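Local coordinates for protein-tyrosine-phosphatase PTP1 (Arabidopsis thaliana, PDB 6KRW), which removes phosphate from phosphotyrosine in proteins, among them the MAP kinase MPK6, and helps to restrain salicylic acid and camalexin synthesis in plant defence, at residues Asp119-Val124 and Leu182-Lys187. Residues are numbered along the deposited sequence; the frame is centred on the assembly and turned at random.
Sequences DFWEMV and LEVNYK
With CG anti to its carbonyl carbon, Trp121 swings its indole from helix 117-126 toward strand 178-186, while Glu122, its CG anti to the backbone N (chi1 -176°) and its chain bent at chi2, brings its carboxylate to the phenol of Tyr186. The indole's benzene ring does the apolar work: Trp121 CH2 lies 3.8 Å from Leu182 CD1. Trp121 CE3 lies 4.0 Å from Val184 CG2, and both methyls arrive obliquely to the ring. A wide flat side chain suits this place because it spans two inward-facing strand residues at once, and branched aliphatics offer compact methyls against it. The indole N-H is satisfied as well, Trp121 NE1 bonding to the carbonyl O of Tyr150. At the partly exposed margin Tyr186 OH donates to Glu122 OE2 at 2.7 Å, from above the carboxylate plane, 53° out of it. Tyrosine is long enough to carry a donor across from the strand's end, and glutamate flexible enough to bend an acceptor toward it. Glu122 OE1 lies at the Tyr186 ring edge, 3.4 Å from Tyr186 CE1. Gln126 NE2 also bonds Glu122 OE2, so two donors hold that oxygen. The axes of helix 119-124 and strand 182-186 cross almost perpendicularly, at 93°, on one face of the phosphatase domain's mixed central sheet. Here strand 178-186 runs between strands 163-172 and 194-200; Leu165 and Phe160 also meet the indole, and Met194 touches Val184.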
loop_
_atom_site.group_PDB
_atom_site.type_symbol
_atom_site.label_atom_id
_atom_site.label_comp_id
_atom_site.label_asym_id
_atom_site.label_seq_id
_atom_site.Cartn_x
_atom_site.Cartn_y
_atom_site.Cartn_z
ATOM N N ASP A 119 -1.316 4.108 17.821
ATOM C CA ASP A 119 -1.646 5.089 16.748
ATOM C C ASP A 119 -2.111 4.360 15.485
ATOM O O ASP A 119 -3.135 4.747 14.871
ATOM C CB ASP A 119 -0.442 5.974 16.426
ATOM C CG ASP A 119 -0.042 6.925 17.549
ATOM O OD1 ASP A 119 -0.880 7.159 18.470
ATOM O OD2 ASP A 119 1.112 7.402 17.513
ATOM N N PHE A 120 -1.379 3.319 15.100
ATOM C CA PHE A 120 -1.734 2.537 13.897
ATOM C C PHE A 120 -3.128 1.929 14.035
ATOM O O PHE A 120 -3.951 2.055 13.107
ATOM C CB PHE A 120 -0.682 1.463 13.634
ATOM C CG PHE A 120 -1.029 0.561 12.483
ATOM C CD1 PHE A 120 -0.712 0.918 11.177
ATOM C CD2 PHE A 120 -1.675 -0.651 12.713
ATOM C CE1 PHE A 120 -1.052 0.084 10.126
ATOM C CE2 PHE A 120 -2.021 -1.472 11.652
ATOM C CZ PHE A 120 -1.686 -1.128 10.363
ATOM N N TRP A 121 -3.394 1.209 15.134
ATOM C CA TRP A 121 -4.709 0.561 15.262
ATOM C C TRP A 121 -5.816 1.590 15.413
ATOM O O TRP A 121 -6.922 1.320 14.918
ATOM C CB TRP A 121 -4.685 -0.473 16.389
ATOM C CG TRP A 121 -3.936 -1.699 15.976
ATOM C CD1 TRP A 121 -2.766 -2.170 16.496
ATOM C CD2 TRP A 121 -4.318 -2.606 14.934
ATOM N NE1 TRP A 121 -2.395 -3.328 15.855
ATOM C CE2 TRP A 121 -3.329 -3.619 14.896
ATOM C CE3 TRP A 121 -5.397 -2.663 14.041
ATOM C CZ2 TRP A 121 -3.398 -4.672 13.983
ATOM C CZ3 TRP A 121 -5.462 -3.706 13.139
ATOM C CH2 TRP A 121 -4.464 -4.685 13.107
ATOM N N GLU A 122 -5.526 2.729 16.059
ATOM C CA GLU A 122 -6.532 3.806 16.167
ATOM C C GLU A 122 -6.861 4.291 14.751
ATOM O O GLU A 122 -8.050 4.485 14.450
ATOM C CB GLU A 122 -5.996 4.935 17.027
ATOM C CG GLU A 122 -7.019 6.018 17.249
ATOM C CD GLU A 122 -8.126 5.692 18.228
ATOM O OE1 GLU A 122 -7.880 4.911 19.134
ATOM O OE2 GLU A 122 -9.222 6.284 18.112
ATOM N N MET A 123 -5.846 4.430 13.902
ATOM C CA MET A 123 -6.075 4.837 12.489
ATOM C C MET A 123 -6.947 3.785 11.781
ATOM O O MET A 123 -7.887 4.131 11.061
ATOM C CB MET A 123 -4.743 4.993 11.755
ATOM C CG MET A 123 -4.924 5.339 10.301
ATOM S SD MET A 123 -3.344 5.628 9.450
ATOM C CE MET A 123 -2.670 3.954 9.425
ATOM N N VAL A 124 -6.645 2.496 11.976
ATOM C CA VAL A 124 -7.428 1.402 11.330
ATOM C C VAL A 124 -8.901 1.537 11.725
ATOM O O VAL A 124 -9.778 1.421 10.851
ATOM C CB VAL A 124 -6.872 0.026 11.737
ATOM C CG1 VAL A 124 -7.798 -1.088 11.300
ATOM C CG2 VAL A 124 -5.469 -0.181 11.211
ATOM N N LEU A 182 -8.363 -10.701 11.526
ATOM C CA LEU A 182 -8.131 -10.022 12.813
ATOM C C LEU A 182 -9.419 -9.344 13.250
ATOM O O LEU A 182 -10.247 -8.957 12.405
ATOM C CB LEU A 182 -7.042 -8.962 12.650
ATOM C CG LEU A 182 -5.670 -9.481 12.227
ATOM C CD1 LEU A 182 -4.660 -8.332 12.152
ATOM C CD2 LEU A 182 -5.234 -10.595 13.170
ATOM N N GLU A 183 -9.542 -9.203 14.557
ATOM C CA GLU A 183 -10.686 -8.551 15.200
ATOM C C GLU A 183 -10.118 -7.490 16.125
ATOM O O GLU A 183 -9.318 -7.835 17.014
ATOM C CB GLU A 183 -11.488 -9.588 15.960
ATOM C CG GLU A 183 -12.484 -9.012 16.936
ATOM C CD GLU A 183 -13.235 -10.086 17.706
ATOM O OE1 GLU A 183 -13.645 -11.092 17.079
ATOM O OE2 GLU A 183 -13.383 -9.927 18.932
ATOM N N VAL A 184 -10.514 -6.241 15.900
ATOM C CA VAL A 184 -10.002 -5.097 16.689
ATOM C C VAL A 184 -11.201 -4.340 17.258
ATOM O O VAL A 184 -12.237 -4.236 16.579
ATOM C CB VAL A 184 -9.087 -4.213 15.820
ATOM C CG1 VAL A 184 -9.858 -3.486 14.728
ATOM C CG2 VAL A 184 -8.312 -3.228 16.670
ATOM N N ASN A 185 -11.059 -3.833 18.474
ATOM C CA ASN A 185 -12.126 -2.993 19.067
ATOM C C ASN A 185 -11.571 -2.241 20.273
ATOM O O ASN A 185 -10.484 -2.594 20.770
ATOM C CB ASN A 185 -13.353 -3.823 19.453
ATOM C CG ASN A 185 -13.060 -4.852 20.523
ATOM O OD1 ASN A 185 -12.408 -5.864 20.263
ATOM N ND2 ASN A 185 -13.551 -4.607 21.728
ATOM N N TYR A 186 -12.312 -1.232 20.717
ATOM C CA TYR A 186 -12.065 -0.582 22.025
ATOM C C TYR A 186 -12.610 -1.476 23.138
ATOM O O TYR A 186 -13.517 -2.297 22.900
ATOM C CB TYR A 186 -12.726 0.791 22.090
ATOM C CG TYR A 186 -12.308 1.737 20.997
ATOM C CD1 TYR A 186 -10.997 2.178 20.891
ATOM C CD2 TYR A 186 -13.230 2.212 20.078
ATOM C CE1 TYR A 186 -10.615 3.053 19.888
ATOM C CE2 TYR A 186 -12.865 3.095 19.076
ATOM C CZ TYR A 186 -11.552 3.514 18.979
ATOM O OH TYR A 186 -11.193 4.381 17.985
ATOM N N LYS A 187 -12.109 -1.283 24.349
ATOM C CA LYS A 187 -12.523 -2.125 25.499
ATOM C C LYS A 187 -13.923 -1.734 25.981
ATOM O O LYS A 187 -14.554 -2.578 26.630
ATOM C CB LYS A 187 -11.474 -2.053 26.602
ATOM C CG LYS A 187 -10.149 -2.669 26.188
ATOM C CD LYS A 187 -9.023 -2.391 27.145
ATOM C CE LYS A 187 -7.677 -2.702 26.530
ATOM N NZ LYS A 187 -6.564 -2.312 27.426
#